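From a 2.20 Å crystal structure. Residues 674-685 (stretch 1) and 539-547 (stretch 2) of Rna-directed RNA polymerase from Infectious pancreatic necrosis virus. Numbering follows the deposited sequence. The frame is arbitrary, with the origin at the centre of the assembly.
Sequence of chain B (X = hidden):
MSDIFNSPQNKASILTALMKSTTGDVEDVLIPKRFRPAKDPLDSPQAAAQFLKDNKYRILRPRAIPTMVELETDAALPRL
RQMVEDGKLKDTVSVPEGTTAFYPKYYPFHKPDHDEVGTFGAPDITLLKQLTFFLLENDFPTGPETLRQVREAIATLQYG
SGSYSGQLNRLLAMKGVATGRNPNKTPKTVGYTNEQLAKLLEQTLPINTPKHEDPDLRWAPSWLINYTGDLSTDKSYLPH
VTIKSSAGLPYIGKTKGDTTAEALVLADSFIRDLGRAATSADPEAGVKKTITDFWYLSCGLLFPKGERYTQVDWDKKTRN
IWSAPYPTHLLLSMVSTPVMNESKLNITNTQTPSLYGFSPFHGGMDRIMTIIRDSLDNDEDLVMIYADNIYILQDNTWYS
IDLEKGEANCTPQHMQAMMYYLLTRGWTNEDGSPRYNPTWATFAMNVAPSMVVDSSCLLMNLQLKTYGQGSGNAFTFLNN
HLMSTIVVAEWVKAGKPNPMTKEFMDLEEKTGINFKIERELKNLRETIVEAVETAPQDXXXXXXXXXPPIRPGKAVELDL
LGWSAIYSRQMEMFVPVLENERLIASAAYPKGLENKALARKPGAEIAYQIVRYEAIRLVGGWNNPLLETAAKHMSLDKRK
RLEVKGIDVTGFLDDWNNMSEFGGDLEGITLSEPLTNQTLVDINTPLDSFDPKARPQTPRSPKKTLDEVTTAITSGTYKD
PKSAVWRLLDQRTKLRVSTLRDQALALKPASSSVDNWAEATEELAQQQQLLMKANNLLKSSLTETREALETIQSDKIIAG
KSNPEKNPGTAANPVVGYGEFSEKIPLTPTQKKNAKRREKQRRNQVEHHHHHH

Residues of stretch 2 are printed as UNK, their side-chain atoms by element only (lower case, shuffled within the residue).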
# COMPACT_ATOMS: atom_id res chain seq x y z
N PRO B 674 13.95 -19.18 23.49
CA PRO B 674 14.87 -19.00 22.35
C PRO B 674 14.47 -19.83 21.13
O PRO B 674 13.86 -20.89 21.27
CB PRO B 674 16.23 -19.48 22.89
CG PRO B 674 16.08 -19.46 24.37
CD PRO B 674 14.65 -19.72 24.67
N LEU B 675 14.79 -19.30 19.95
CA LEU B 675 14.54 -19.94 18.65
C LEU B 675 15.23 -21.33 18.59
O LEU B 675 16.40 -21.46 18.95
CB LEU B 675 15.10 -19.02 17.55
CG LEU B 675 14.72 -19.29 16.11
CD1 LEU B 675 14.84 -18.03 15.30
CD2 LEU B 675 15.61 -20.36 15.47
N THR B 676 14.49 -22.34 18.13
CA THR B 676 15.00 -23.71 17.93
C THR B 676 14.54 -24.18 16.56
O THR B 676 13.78 -23.47 15.89
CB THR B 676 14.53 -24.68 19.04
OG1 THR B 676 13.11 -24.78 19.01
CG2 THR B 676 15.04 -24.32 20.44
N ASN B 677 14.93 -25.40 16.16
CA ASN B 677 14.46 -25.96 14.89
C ASN B 677 12.91 -26.07 14.87
O ASN B 677 12.33 -25.90 13.81
CB ASN B 677 15.11 -27.32 14.61
CG ASN B 677 14.80 -27.80 13.23
OD1 ASN B 677 15.20 -27.20 12.25
ND2 ASN B 677 13.98 -28.82 13.14
N GLN B 678 12.25 -26.35 16.02
CA GLN B 678 10.77 -26.46 16.08
C GLN B 678 10.08 -25.14 15.69
O GLN B 678 9.01 -25.18 15.07
CB GLN B 678 10.28 -26.94 17.46
CG GLN B 678 8.79 -27.36 17.48
CD GLN B 678 8.46 -28.48 16.50
OE1 GLN B 678 9.06 -29.57 16.52
NE2 GLN B 678 7.50 -28.23 15.62
N THR B 679 10.69 -23.98 16.02
CA THR B 679 10.17 -22.66 15.64
C THR B 679 10.11 -22.55 14.11
O THR B 679 9.14 -22.00 13.56
CB THR B 679 11.06 -21.52 16.20
OG1 THR B 679 11.41 -21.76 17.55
CG2 THR B 679 10.41 -20.16 16.06
N LEU B 680 11.16 -23.05 13.44
CA LEU B 680 11.29 -22.99 11.98
C LEU B 680 10.32 -23.96 11.32
O LEU B 680 9.77 -23.62 10.27
CB LEU B 680 12.74 -23.28 11.57
CG LEU B 680 13.76 -22.23 12.04
CD1 LEU B 680 15.14 -22.62 11.62
CD2 LEU B 680 13.40 -20.82 11.54
N VAL B 681 10.08 -25.13 11.95
CA VAL B 681 9.11 -26.12 11.47
C VAL B 681 7.70 -25.49 11.57
O VAL B 681 6.97 -25.53 10.59
CB VAL B 681 9.22 -27.48 12.24
CG1 VAL B 681 8.03 -28.40 11.94
CG2 VAL B 681 10.53 -28.20 11.93
N ASP B 682 7.36 -24.87 12.73
CA ASP B 682 6.04 -24.26 12.99
C ASP B 682 5.70 -23.11 12.02
O ASP B 682 4.57 -23.07 11.53
CB ASP B 682 5.92 -23.73 14.43
CG ASP B 682 6.00 -24.78 15.54
OD1 ASP B 682 5.94 -26.00 15.22
OD2 ASP B 682 6.16 -24.38 16.71
N ILE B 683 6.65 -22.21 11.73
CA ILE B 683 6.36 -21.08 10.85
C ILE B 683 6.15 -21.56 9.39
O ILE B 683 5.59 -20.82 8.58
CB ILE B 683 7.43 -19.96 10.94
CG1 ILE B 683 8.82 -20.40 10.44
CG2 ILE B 683 7.49 -19.39 12.35
CD1 ILE B 683 9.84 -19.29 10.24
N ASN B 684 6.56 -22.80 9.07
CA ASN B 684 6.46 -23.35 7.73
C ASN B 684 5.43 -24.44 7.62
O ASN B 684 5.24 -24.99 6.53
CB ASN B 684 7.82 -23.88 7.29
CG ASN B 684 8.72 -22.77 6.87
OD1 ASN B 684 8.37 -21.96 5.99
ND2 ASN B 684 9.89 -22.69 7.48
N THR B 685 4.73 -24.75 8.72
CA THR B 685 3.73 -25.82 8.73
C THR B 685 2.44 -25.39 8.03
O THR B 685 1.81 -24.41 8.45
CB THR B 685 3.51 -26.32 10.16
OG1 THR B 685 4.74 -26.88 10.59
CG2 THR B 685 2.39 -27.40 10.27
N UNK B 539 21.84 -29.68 10.07
CA UNK B 539 21.25 -28.47 10.63
C UNK B 539 19.77 -28.30 10.47
O UNK B 539 19.03 -29.25 10.23
N UNK B 540 19.34 -27.05 10.68
CA UNK B 540 17.97 -26.57 10.66
C UNK B 540 17.23 -27.02 9.41
O UNK B 540 17.73 -26.84 8.28
c UNK B 540 18.31 -24.34 12.00
o UNK B 540 19.05 -22.15 15.48
c UNK B 540 18.77 -22.86 14.35
c UNK B 540 19.46 -22.55 13.19
c UNK B 540 17.86 -23.90 14.35
c UNK B 540 19.21 -23.28 12.02
c UNK B 540 17.61 -24.62 13.18
c UNK B 540 17.95 -25.03 10.70
N UNK B 541 16.06 -27.63 9.63
CA UNK B 541 15.13 -28.08 8.59
C UNK B 541 15.78 -29.10 7.64
O UNK B 541 15.30 -29.30 6.53
c UNK B 541 12.53 -26.47 9.30
c UNK B 541 13.32 -24.65 7.80
c UNK B 541 14.56 -26.86 7.79
c UNK B 541 13.76 -25.82 8.62
N UNK B 542 16.87 -29.75 8.11
CA UNK B 542 17.67 -30.72 7.35
C UNK B 542 17.67 -31.98 8.15
O UNK B 542 16.76 -32.78 7.98
c UNK B 542 19.09 -30.19 7.12
N UNK B 543 18.56 -32.12 9.14
CA UNK B 543 18.46 -33.27 10.02
C UNK B 543 17.73 -32.85 11.29
O UNK B 543 17.49 -33.68 12.13
o UNK B 543 20.68 -32.00 11.39
o UNK B 543 21.88 -33.86 11.52
c UNK B 543 19.82 -33.96 10.30
c UNK B 543 20.86 -33.22 11.14
N UNK B 544 17.39 -31.57 11.42
CA UNK B 544 16.64 -31.09 12.58
C UNK B 544 17.42 -30.66 13.81
O UNK B 544 16.81 -30.44 14.87
N UNK B 545 18.76 -30.54 13.71
CA UNK B 545 19.57 -30.04 14.81
C UNK B 545 19.43 -28.50 14.83
O UNK B 545 19.07 -27.92 13.82
o UNK B 545 21.65 -29.99 13.52
c UNK B 545 21.03 -30.50 14.69
N UNK B 546 19.66 -27.85 15.99
CA UNK B 546 19.52 -26.41 16.18
C UNK B 546 20.76 -25.64 15.71
O UNK B 546 21.25 -24.75 16.41
c UNK B 546 19.21 -26.08 17.64
c UNK B 546 17.87 -26.60 18.12
o UNK B 546 16.97 -26.78 17.28
o UNK B 546 17.73 -26.84 19.34
N UNK B 547 21.22 -25.94 14.49
CA UNK B 547 22.44 -25.35 13.96
C UNK B 547 22.28 -24.97 12.52
O UNK B 547 21.57 -25.67 11.78
c UNK B 547 23.62 -26.35 14.09
c UNK B 547 24.10 -26.64 15.52
c UNK B 547 24.91 -25.48 16.08
c UNK B 547 24.80 -27.97 15.62
O HOH W 1 18.52 -22.51 18.02

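Position 539 has no side-chain atoms, so it is Gly 539. Its backbone angles, phi 91° and psi -164°, independently call for glycine: an ideal CB would be jammed against the preceding carbonyl and would lie 2.4 Å from the backbone O of position 547.

Position 540 carries one carbon followed by a six-carbon ring bearing a single oxygen, which defines Tyr 540. One ring face receives Leu 680: its CD1 lies 3.9 Å from the centroid of the Tyr 540 ring, 26° off the normal, a CH-pi contact. Near the ring plane, at the edge, Asn 677 OD1 is 3.7 Å from Tyr 540 CD1. Water 1 lies 2.6 Å from Tyr 540 OH and donates to Leu 675 O at 2.5 Å, so it links the phenol to the backbone just before the helix.

Position 541 has four carbons forked at the second, the pattern of Leu 541. With chi1 at -61° (m) and chi2 at 177° (t), the end of the side chain comes nearer the helix than its sideways CA-to-CB bond suggests. Leu 541 CD2 packs 3.7 Å from Val 681 CG2 and 3.9 Å from Leu 680 CB, while Leu 541 CD1 lies 4.0 Å from Asn 684 ND2. That amide is held in turn by a hydrogen bond from Asn 684 ND2 to Leu 680 O, 2.9 Å.

Position 542 has one side-chain carbon and is Ala 542; it makes no contact with stretch 1.

Position 543 shows two carbons, the second carrying two oxygens. The identity is Asp 543, and the side chain works locally: its OD1 accepts a hydrogen bond from Gly 539 N at 2.9 Å, tying the loop to itself.

Position 544 again lacks side-chain atoms. Gly 544 has phi 88° and psi 9°, where a CB would be jammed against the preceding carbonyl. Its CA approaches Asn 677 ND2 to 3.5 Å.

Position 545 has one carbon and then one oxygen, hence Ser 545. Its CB points away from stretch 1, and its OG donates to Asp 543 OD1 at 3.1 Å.

Position 546 repeats the carboxylate pattern of two carbons and two oxygens, giving Asp 546. The Asp 546 OD1 atom accepts a hydrogen bond from Asn 677 N, 2.7 Å, at an N-H...acceptor angle of 161°.

Position 547 has four carbons forked at the second: Leu 547. The side chain is out of reach of stretch 1, but Leu 547 O accepts from Tyr 540 N at 2.8 Å, bridging the loop.

The contact buries 431 Å² and centres on Asn 677, the first helical residue. Its backbone N, free at the helix start, is satisfied by Asp 546, while its OD1 accepts from Leu 541 N at 2.8 Å and 152°. These two hydrogen bonds use backbone donors from opposite partners and fix the loop against the helix start; Tyr 540 and Leu 541 add apolar packing against Leu 680 and Val 681.

Stretch 2 539-547: GYLADGSDL
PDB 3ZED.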